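Local coordinates for substrate binding periplasmic protein (Ralstonia solanacearum, PDB 3LOP) that probably binds leucine or related amino acids in the periplasm, as the solute receptor of a transport system, at residues G40-G44 and E45-L49; A176-P179 and R180-N184; G289-A292 and A293-A297; E310-R313 and H314-E318. One frame throughout, in Å; residues are numbered along the deposited sequence.

Interaction 1: residues G40-G44 and E45-L49. With EDO (1,2-ethanediol), chain C.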
loop_
_atom_site.group_PDB
_atom_site.type_symbol
_atom_site.label_atom_id
_atom_site.label_comp_id
_atom_site.label_asym_id
_atom_site.label_seq_id
_atom_site.Cartn_x
_atom_site.Cartn_y
_atom_site.Cartn_z
ATOM N N GLY A 40 13.780 -4.337 24.004
ATOM C CA GLY A 40 13.180 -5.208 24.998
ATOM C C GLY A 40 12.039 -6.090 24.532
ATOM O O GLY A 40 11.547 -6.917 25.301
ATOM N N GLY A 41 11.624 -5.923 23.277
ATOM C CA GLY A 41 10.559 -6.744 22.721
ATOM C C GLY A 41 9.212 -6.401 23.283
ATOM O O GLY A 41 8.967 -5.252 23.624
ATOM N N ILE A 42 8.339 -7.395 23.374
ATOM C CA ILE A 42 7.003 -7.175 23.907
ATOM C C ILE A 42 6.817 -8.000 25.170
ATOM O O ILE A 42 6.821 -9.229 25.125
ATOM C CB ILE A 42 5.923 -7.575 22.889
ATOM C CG1 ILE A 42 6.092 -6.760 21.607
ATOM C CG2 ILE A 42 4.543 -7.338 23.481
ATOM C CD1 ILE A 42 5.075 -7.090 20.535
ATOM N N ASN A 43 6.650 -7.313 26.294
ATOM C CA ASN A 43 6.469 -7.978 27.578
ATOM C C ASN A 43 7.597 -8.988 27.790
ATOM O O ASN A 43 7.374 -10.097 28.273
ATOM C CB ASN A 43 5.105 -8.679 27.629
ATOM C CG ASN A 43 3.940 -7.708 27.476
ATOM O OD1 ASN A 43 3.854 -6.702 28.184
ATOM N ND2 ASN A 43 3.031 -8.013 26.555
ATOM N N GLY A 44 8.808 -8.591 27.406
ATOM C CA GLY A 44 9.968 -9.451 27.562
ATOM C C GLY A 44 10.084 -10.565 26.538
ATOM O O GLY A 44 10.949 -11.432 26.656
ATOM N N GLU A 45 9.225 -10.549 25.526
ATOM C CA GLU A 45 9.264 -11.587 24.507
ATOM C C GLU A 45 9.817 -11.077 23.180
ATOM O O GLU A 45 9.563 -9.939 22.787
ATOM C CB GLU A 45 7.865 -12.174 24.301
ATOM C CG GLU A 45 7.262 -12.771 25.564
ATOM C CD GLU A 45 5.943 -13.474 25.311
ATOM O OE1 GLU A 45 5.947 -14.516 24.620
ATOM O OE2 GLU A 45 4.904 -12.984 25.801
ATOM N N THR A 46 10.585 -11.930 22.508
ATOM C CA THR A 46 11.193 -11.606 21.219
ATOM C C THR A 46 10.185 -11.814 20.099
ATOM O O THR A 46 9.478 -12.819 20.074
ATOM C CB THR A 46 12.388 -12.535 20.887
ATOM O OG1 THR A 46 13.358 -12.488 21.927
ATOM C CG2 THR A 46 13.062 -12.099 19.610
ATOM N N ILE A 47 10.133 -10.870 19.166
ATOM C CA ILE A 47 9.229 -10.996 18.033
ATOM C C ILE A 47 10.031 -11.544 16.859
ATOM O O ILE A 47 11.130 -11.072 16.573
ATOM C CB ILE A 47 8.626 -9.636 17.627
ATOM C CG1 ILE A 47 7.894 -9.013 18.817
ATOM C CG2 ILE A 47 7.679 -9.820 16.443
ATOM C CD1 ILE A 47 6.781 -9.876 19.388
ATOM N N ARG A 48 9.491 -12.561 16.199
ATOM C CA ARG A 48 10.158 -13.147 15.048
ATOM C C ARG A 48 9.285 -12.952 13.823
ATOM O O ARG A 48 8.135 -13.385 13.800
ATOM C CB ARG A 48 10.403 -14.646 15.249
ATOM C CG ARG A 48 11.113 -15.287 14.060
ATOM C CD ARG A 48 11.244 -16.798 14.173
ATOM N NE ARG A 48 9.952 -17.475 14.133
ATOM C CZ ARG A 48 9.787 -18.746 13.783
ATOM N NH1 ARG A 48 10.835 -19.481 13.440
ATOM N NH2 ARG A 48 8.575 -19.283 13.776
ATOM N N LEU A 49 9.831 -12.283 12.814
ATOM C CA LEU A 49 9.105 -12.058 11.571
ATOM C C LEU A 49 9.628 -13.032 10.532
ATOM O O LEU A 49 10.828 -13.075 10.261
ATOM C CB LEU A 49 9.307 -10.625 11.073
ATOM C CG LEU A 49 8.778 -10.337 9.663
ATOM C CD1 LEU A 49 7.267 -10.529 9.614
ATOM C CD2 LEU A 49 9.141 -8.913 9.268
HETATM C C1 EDO C . 12.352 -9.383 13.687
HETATM O O1 EDO C . 12.540 -8.868 12.367
HETATM C C2 EDO C . 13.187 -10.645 13.867
HETATM O O2 EDO C . 12.648 -11.685 13.056
#
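Ile42 and Ile47 meet beside a two-residue type I' turn, Asn43 and Gly44 at its corners, which leads the chain from helix 19-38 into strand 47-53. The two side chains cross obliquely and touch through their delta carbons, Ile42 CD1 lying 3.5 Å from Ile47 CD1, closer than two methyl groups normally approach. Each sends CG1 to the side of its own backbone N, opposite the carbonyl carbon; beyond that Ile42 runs straight (chi2 180°) while Ile47 bends (chi2 -58°), which folds its CD1 back against Ile42. Leu36 of helix 19-38 lies against both isoleucines. A single antiparallel hydrogen-bonded pair closes the turn. Ile42 N donates to Glu45 O (2.9 Å) in the carbonyl plane, whereas Glu45 N approaches Ile42 O (2.8 Å) from above the carbonyl plane, 62° out of it. Gly41, at positive phi, adds a CA-H...O contact to that same Glu45 O, with CA 3.3 Å away. Glu45 lays its CB over Ile42 O at 3.2 Å, and its OE2 accepts a hydrogen bond from the backbone N of Lys306. Farther along the strand, O2 of a 1,2-ethanediol, probably from the crystallisation liquor, takes the Leu49 N-H at 2.9 Å.

Interaction 2: residues A176-P179 and R180-N184; sequences ASYP and RNTAN
Tyr178, whose backbone pairs with Tyr148 of strand 144-149, packs against the loop that follows it. Its CB rests 3.5 Å from Asn184 O. From there chi1 of 73° sets the ring between backbone N and carbonyl carbon, turning it toward the turn, where CD1 and CE1 pass obliquely by Thr182 O, CE1 at 3.9 Å. The tip leaves the loop altogether: OH is hydrogen-bonded to Gln149 OE1 and to the backbone N of Thr205, a residue of the leucine pocket. The turn itself is type II, from Pro179 to Thr182. Its backbone closure is weak, Thr182 N standing 3.4 Å from Pro179 O, but Thr182 OG1 donates to the same oxygen at 2.6 Å, from a position tilted 32° from the carbonyl plane. That hydroxyl oxygen in turn receives a weak bond from Asn184 N at 3.3 Å. A water donates both to Ser177 O and to Asn184 O, joining the strand to the far end of the loop. Arg180, at a corner of the turn, forms a salt bridge with Asp151 and gives NH1 to Gln56 O, while Asn181 ND2 bonds to Glu55 O. With the backbone bond so long, the threonine hydroxyl probably does most of the work of closing the turn, whose corner residues link this lobe to the one containing strand 47-53, consistent with a closed cleft round bound leucine.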
loop_
_atom_site.group_PDB
_atom_site.type_symbol
_atom_site.label_atom_id
_atom_site.label_comp_id
_atom_site.label_asym_id
_atom_site.label_seq_id
_atom_site.Cartn_x
_atom_site.Cartn_y
_atom_site.Cartn_z
ATOM N N ALA A 176 -6.866 2.139 -20.984
ATOM C CA ALA A 176 -5.946 1.170 -21.562
ATOM C C ALA A 176 -5.406 0.295 -20.441
ATOM O O ALA A 176 -5.115 0.780 -19.348
ATOM C CB ALA A 176 -4.805 1.885 -22.267
ATOM N N SER A 177 -5.257 -0.994 -20.726
ATOM C CA SER A 177 -4.785 -1.942 -19.728
ATOM C C SER A 177 -3.396 -2.507 -19.991
ATOM O O SER A 177 -2.796 -2.273 -21.037
ATOM C CB SER A 177 -5.770 -3.105 -19.636
ATOM O OG SER A 177 -5.759 -3.861 -20.838
ATOM N N TYR A 178 -2.899 -3.254 -19.010
ATOM C CA TYR A 178 -1.610 -3.928 -19.100
ATOM C C TYR A 178 -1.757 -5.167 -18.212
ATOM O O TYR A 178 -2.534 -5.161 -17.259
ATOM C CB TYR A 178 -0.475 -3.019 -18.608
ATOM C CG TYR A 178 -0.432 -2.829 -17.113
ATOM C CD1 TYR A 178 0.199 -3.764 -16.290
ATOM C CD2 TYR A 178 -1.058 -1.740 -16.515
ATOM C CE1 TYR A 178 0.197 -3.619 -14.906
ATOM C CE2 TYR A 178 -1.065 -1.588 -15.134
ATOM C CZ TYR A 178 -0.439 -2.531 -14.337
ATOM O OH TYR A 178 -0.461 -2.398 -12.970
ATOM N N PRO A 179 -1.024 -6.248 -18.519
ATOM C CA PRO A 179 -1.081 -7.503 -17.751
ATOM C C PRO A 179 -0.472 -7.437 -16.352
ATOM O O PRO A 179 0.599 -6.863 -16.165
ATOM C CB PRO A 179 -0.325 -8.491 -18.643
ATOM C CG PRO A 179 -0.387 -7.868 -20.013
ATOM C CD PRO A 179 -0.197 -6.416 -19.723
ATOM N N ARG A 180 -1.148 -8.038 -15.375
ATOM C CA ARG A 180 -0.638 -8.037 -14.008
ATOM C C ARG A 180 0.695 -8.778 -13.949
ATOM O O ARG A 180 0.957 -9.680 -14.748
ATOM C CB ARG A 180 -1.637 -8.698 -13.045
ATOM C CG ARG A 180 -1.547 -10.224 -12.975
ATOM C CD ARG A 180 -2.660 -10.813 -12.117
ATOM N NE ARG A 180 -2.682 -10.262 -10.763
ATOM C CZ ARG A 180 -1.887 -10.652 -9.771
ATOM N NH1 ARG A 180 -0.991 -11.613 -9.961
ATOM N NH2 ARG A 180 -1.990 -10.077 -8.582
ATOM N N ASN A 181 1.529 -8.384 -12.997
ATOM C CA ASN A 181 2.839 -8.989 -12.791
ATOM C C ASN A 181 3.801 -8.748 -13.948
ATOM O O ASN A 181 4.764 -9.492 -14.138
ATOM C CB ASN A 181 2.698 -10.489 -12.525
ATOM C CG ASN A 181 3.264 -10.890 -11.176
ATOM O OD1 ASN A 181 3.704 -10.042 -10.397
ATOM N ND2 ASN A 181 3.256 -12.187 -10.892
ATOM N N THR A 182 3.529 -7.706 -14.724
ATOM C CA THR A 182 4.392 -7.342 -15.841
ATOM C C THR A 182 4.440 -5.826 -15.909
ATOM O O THR A 182 3.742 -5.138 -15.164
ATOM C CB THR A 182 3.848 -7.827 -17.203
ATOM O OG1 THR A 182 2.783 -6.964 -17.624
ATOM C CG2 THR A 182 3.335 -9.251 -17.109
ATOM N N ALA A 183 5.272 -5.320 -16.810
ATOM C CA ALA A 183 5.398 -3.889 -17.032
ATOM C C ALA A 183 5.215 -3.674 -18.534
ATOM O O ALA A 183 5.762 -2.738 -19.111
ATOM C CB ALA A 183 6.770 -3.400 -16.587
ATOM N N ASN A 184 4.445 -4.559 -19.162
ATOM C CA ASN A 184 4.193 -4.469 -20.598
ATOM C C ASN A 184 3.097 -3.448 -20.870
ATOM O O ASN A 184 1.935 -3.800 -21.089
ATOM C CB ASN A 184 3.793 -5.836 -21.157
ATOM C CG ASN A 184 4.893 -6.871 -21.002
ATOM O OD1 ASN A 184 6.078 -6.553 -21.118
ATOM N ND2 ASN A 184 4.508 -8.116 -20.755
HETATM O O HOH W 1 -0.292 -2.376 -22.444
#

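Interaction 3: residues G289-A292 and A293-A297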
loop_
_atom_site.group_PDB
_atom_site.type_symbol
_atom_site.label_atom_id
_atom_site.label_comp_id
_atom_site.label_asym_id
_atom_site.label_seq_id
_atom_site.Cartn_x
_atom_site.Cartn_y
_atom_site.Cartn_z
ATOM N N GLY A 289 5.093 -0.499 5.900
ATOM C CA GLY A 289 5.417 -1.735 6.594
ATOM C C GLY A 289 5.740 -1.489 8.059
ATOM O O GLY A 289 5.358 -2.272 8.934
ATOM N N PHE A 290 6.463 -0.403 8.314
ATOM C CA PHE A 290 6.857 0.009 9.661
ATOM C C PHE A 290 5.590 0.268 10.489
ATOM O O PHE A 290 5.449 -0.223 11.615
ATOM C CB PHE A 290 7.694 1.292 9.544
ATOM C CG PHE A 290 8.409 1.702 10.807
ATOM C CD1 PHE A 290 9.644 1.151 11.137
ATOM C CD2 PHE A 290 7.875 2.685 11.629
ATOM C CE1 PHE A 290 10.342 1.585 12.273
ATOM C CE2 PHE A 290 8.563 3.124 12.766
ATOM C CZ PHE A 290 9.797 2.573 13.086
ATOM N N VAL A 291 4.668 1.032 9.911
ATOM C CA VAL A 291 3.410 1.373 10.572
ATOM C C VAL A 291 2.545 0.144 10.845
ATOM O O VAL A 291 1.990 -0.002 11.934
ATOM C CB VAL A 291 2.613 2.401 9.726
ATOM C CG1 VAL A 291 1.191 2.537 10.247
ATOM C CG2 VAL A 291 3.306 3.759 9.783
ATOM N N ALA A 292 2.429 -0.740 9.860
ATOM C CA ALA A 292 1.625 -1.942 10.040
ATOM C C ALA A 292 2.199 -2.783 11.173
ATOM O O ALA A 292 1.463 -3.282 12.029
ATOM C CB ALA A 292 1.586 -2.748 8.751
ATOM N N ALA A 293 3.521 -2.928 11.182
ATOM C CA ALA A 293 4.184 -3.707 12.219
ATOM C C ALA A 293 3.955 -3.104 13.602
ATOM O O ALA A 293 3.726 -3.830 14.566
ATOM C CB ALA A 293 5.679 -3.805 11.929
ATOM N N LYS A 294 4.007 -1.776 13.697
ATOM C CA LYS A 294 3.807 -1.115 14.981
ATOM C C LYS A 294 2.373 -1.293 15.479
ATOM O O LYS A 294 2.146 -1.496 16.669
ATOM C CB LYS A 294 4.154 0.375 14.883
ATOM C CG LYS A 294 4.163 1.067 16.238
ATOM C CD LYS A 294 4.769 2.456 16.167
ATOM C CE LYS A 294 4.849 3.074 17.556
ATOM N NZ LYS A 294 5.460 4.431 17.517
ATOM N N VAL A 295 1.406 -1.212 14.569
ATOM C CA VAL A 295 0.007 -1.397 14.942
ATOM C C VAL A 295 -0.189 -2.818 15.472
ATOM O O VAL A 295 -0.847 -3.031 16.491
ATOM C CB VAL A 295 -0.926 -1.166 13.732
ATOM C CG1 VAL A 295 -2.332 -1.660 14.045
ATOM C CG2 VAL A 295 -0.963 0.315 13.390
ATOM N N LEU A 296 0.387 -3.793 14.773
ATOM C CA LEU A 296 0.278 -5.182 15.198
ATOM C C LEU A 296 0.970 -5.378 16.545
ATOM O O LEU A 296 0.456 -6.073 17.416
ATOM C CB LEU A 296 0.902 -6.109 14.147
ATOM C CG LEU A 296 0.983 -7.597 14.503
ATOM C CD1 LEU A 296 -0.401 -8.147 14.850
ATOM C CD2 LEU A 296 1.578 -8.354 13.322
ATOM N N ALA A 297 2.132 -4.755 16.716
ATOM C CA ALA A 297 2.875 -4.876 17.964
ATOM C C ALA A 297 2.060 -4.386 19.160
ATOM O O ALA A 297 2.109 -4.988 20.231
ATOM C CB ALA A 297 4.190 -4.103 17.871
#
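Val291 and Val295, one helical turn apart, share a first torsion (chi1 168° and 167°) that places CG1 opposite the backbone N in each and tucks CG2 beside that N. In Val295 this brings CG2 down to 3.3 Å from Val291 O, the carbonyl that also accepts Val295 N. The methyls themselves meet loosely, Val291 CG1 lying 4.4 Å from Val295 CG2. Ala293 CB sits in the same manner 3.4 Å from Gly289 O, and Lys294 CB is 3.6 Å from Phe290 O, each beside the carbonyl that accepts its own residue's N-H. These are the regular i to i+4 bonds of helix 284-303, a long helix of the two-lobed periplasmic binding protein fold, mostly buried along this stretch; all four across this turn are 3.0 Å, for example Leu296 N to Ala292 O. Small residues let neighbours come close: Tyr32 and Phe33 of helix 19-38 pack on Ala293, and Leu78 of strand 74-78 on Ala292. The ring of Phe290 meets Tyr32 edge-to-face. Lys294 stretches out fully, each of its torsions near 180°, which carries NZ clear of the helix turn to a salt bridge with Glu267 and a hydrogen bond to Val324 O.

Interaction 4: residues E310-R313 and H314-E318; sequences EQVR and HALTE. With NI (nickel (II) ion), chain H.
His314 N donates to Glu310 O over 2.9 Å, and Ala315 N and Leu316 N repeat that length one residue on each time, to Gln311 O and Val312 O. Thr317 N continues the series to Arg313 O. Side chains add further polar links. Glu310 and Arg313 form a salt bridge in which NH2 meets the syn lone pair of OE2 at 2.7 Å, from 21° off the guanidinium plane, while NE makes a weak bond to OE1, which lies in that plane. Two bonds to one carboxylate probably limit rotation of the guanidinium. It is brought there by a bend of the arginine at chi3 (66°), which also folds one guanidinium face over His314 N and leaves NH1 3.6 Å from Thr317 CG2. Thr317 OG1, set by chi1 of 69°, donates back to His314 O at 2.7 Å. Next in the chain, Glu318 grips a nickel ion with both carboxylate oxygens, OE1 at 2.3 Å and OE2 at 2.2 Å, and three waters also bind it; the modelled orientation of the His314 ring, whose CE1 lies implausibly close to the metal, is doubtful. On the other face Val312 and Leu316 run alongside each other in the same direction, CG1 to CD1 4.2 Å: Val312 packs on Leu296 and Ala303, Leu316 on Ala299 of helix 284-303 and on Phe119 of strand 118-119.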
loop_
_atom_site.group_PDB
_atom_site.type_symbol
_atom_site.label_atom_id
_atom_site.label_comp_id
_atom_site.label_asym_id
_atom_site.label_seq_id
_atom_site.Cartn_x
_atom_site.Cartn_y
_atom_site.Cartn_z
ATOM N N GLU A 310 -6.055 -15.935 18.851
ATOM C CA GLU A 310 -7.364 -15.418 19.239
ATOM C C GLU A 310 -7.258 -14.138 20.066
ATOM O O GLU A 310 -8.009 -13.190 19.850
ATOM C CB GLU A 310 -8.128 -16.488 20.030
ATOM C CG GLU A 310 -9.405 -16.009 20.711
ATOM C CD GLU A 310 -10.375 -15.332 19.760
ATOM O OE1 GLU A 310 -10.581 -15.854 18.643
ATOM O OE2 GLU A 310 -10.940 -14.284 20.138
ATOM N N GLN A 311 -6.323 -14.109 21.011
ATOM C CA GLN A 311 -6.148 -12.932 21.851
ATOM C C GLN A 311 -5.663 -11.733 21.045
ATOM O O GLN A 311 -6.072 -10.601 21.293
ATOM C CB GLN A 311 -5.166 -13.228 22.985
ATOM C CG GLN A 311 -5.702 -14.208 24.013
ATOM C CD GLN A 311 -4.678 -14.545 25.076
ATOM O OE1 GLN A 311 -3.591 -15.034 24.771
ATOM N NE2 GLN A 311 -5.022 -14.284 26.332
ATOM N N VAL A 312 -4.794 -11.981 20.074
ATOM C CA VAL A 312 -4.285 -10.899 19.247
ATOM C C VAL A 312 -5.414 -10.353 18.370
ATOM O O VAL A 312 -5.543 -9.145 18.189
ATOM C CB VAL A 312 -3.100 -11.384 18.376
ATOM C CG1 VAL A 312 -2.699 -10.311 17.377
ATOM C CG2 VAL A 312 -1.919 -11.728 19.275
ATOM N N ARG A 313 -6.241 -11.245 17.832
ATOM C CA ARG A 313 -7.366 -10.824 17.000
ATOM C C ARG A 313 -8.285 -9.941 17.843
ATOM O O ARG A 313 -8.710 -8.867 17.422
ATOM C CB ARG A 313 -8.149 -12.046 16.512
ATOM C CG ARG A 313 -9.317 -11.712 15.596
ATOM C CD ARG A 313 -10.295 -12.874 15.513
ATOM N NE ARG A 313 -10.945 -13.105 16.801
ATOM C CZ ARG A 313 -11.805 -12.261 17.366
ATOM N NH1 ARG A 313 -12.127 -11.128 16.756
ATOM N NH2 ARG A 313 -12.337 -12.544 18.547
ATOM N N HIS A 314 -8.577 -10.413 19.047
ATOM C CA HIS A 314 -9.441 -9.702 19.973
ATOM C C HIS A 314 -8.893 -8.301 20.243
ATOM O O HIS A 314 -9.622 -7.311 20.175
ATOM C CB HIS A 314 -9.530 -10.504 21.271
ATOM C CG HIS A 314 -10.591 -10.030 22.209
ATOM N ND1 HIS A 314 -10.531 -8.810 22.846
ATOM C CD2 HIS A 314 -11.732 -10.621 22.632
ATOM C CE1 HIS A 314 -11.590 -8.673 23.621
ATOM N NE2 HIS A 314 -12.336 -9.757 23.511
ATOM N N ALA A 315 -7.597 -8.225 20.531
ATOM C CA ALA A 315 -6.949 -6.951 20.813
ATOM C C ALA A 315 -7.056 -5.999 19.624
ATOM O O ALA A 315 -7.297 -4.806 19.790
ATOM C CB ALA A 315 -5.485 -7.185 21.175
ATOM N N LEU A 316 -6.879 -6.531 18.421
ATOM C CA LEU A 316 -6.963 -5.714 17.220
ATOM C C LEU A 316 -8.337 -5.069 17.071
ATOM O O LEU A 316 -8.444 -3.882 16.771
ATOM C CB LEU A 316 -6.656 -6.565 15.982
ATOM C CG LEU A 316 -5.189 -6.938 15.766
ATOM C CD1 LEU A 316 -5.089 -8.072 14.764
ATOM C CD2 LEU A 316 -4.419 -5.714 15.280
ATOM N N THR A 317 -9.388 -5.849 17.299
ATOM C CA THR A 317 -10.744 -5.335 17.164
ATOM C C THR A 317 -11.076 -4.254 18.184
ATOM O O THR A 317 -12.093 -3.577 18.057
ATOM C CB THR A 317 -11.795 -6.461 17.297
ATOM O OG1 THR A 317 -11.817 -6.948 18.643
ATOM C CG2 THR A 317 -11.469 -7.604 16.358
ATOM N N GLU A 318 -10.225 -4.081 19.188
ATOM C CA GLU A 318 -10.503 -3.075 20.204
ATOM C C GLU A 318 -9.565 -1.874 20.208
ATOM O O GLU A 318 -9.623 -1.043 21.114
ATOM C CB GLU A 318 -10.545 -3.738 21.582
ATOM C CG GLU A 318 -11.506 -4.915 21.613
ATOM C CD GLU A 318 -11.734 -5.473 22.996
ATOM O OE1 GLU A 318 -10.746 -5.733 23.715
ATOM O OE2 GLU A 318 -12.915 -5.667 23.356
HETATM NI NI NI H . -12.214 -6.991 24.961
HETATM O O HOH W 2 -10.613 -7.606 26.424
HETATM O O HOH W 3 -14.300 -7.760 25.547
HETATM O O HOH W 4 -12.872 -5.021 25.982
#

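How the interactions relate
Helix 284-303 joins three of the four contacts. Interaction 3 touches the turn of interaction 1 where Ile42 CD1 lies 3.6 Å from Ala297 O, and it touches interaction 4, on the next helix of the chain, where Leu296 CD1 meets Val312 CG1 at 4.0 Å. Interactions 1 and 4 do not meet; their nearest atoms are about 8 Å apart. Interaction 2 belongs to the other lobe, its centre about 30 Å from that of interaction 3 and on the opposite side of the chain's centre. It comes nearest the ligand, the Arg180 side chain about 6 Å from the bound leucine, against about 11 Å for Gly289.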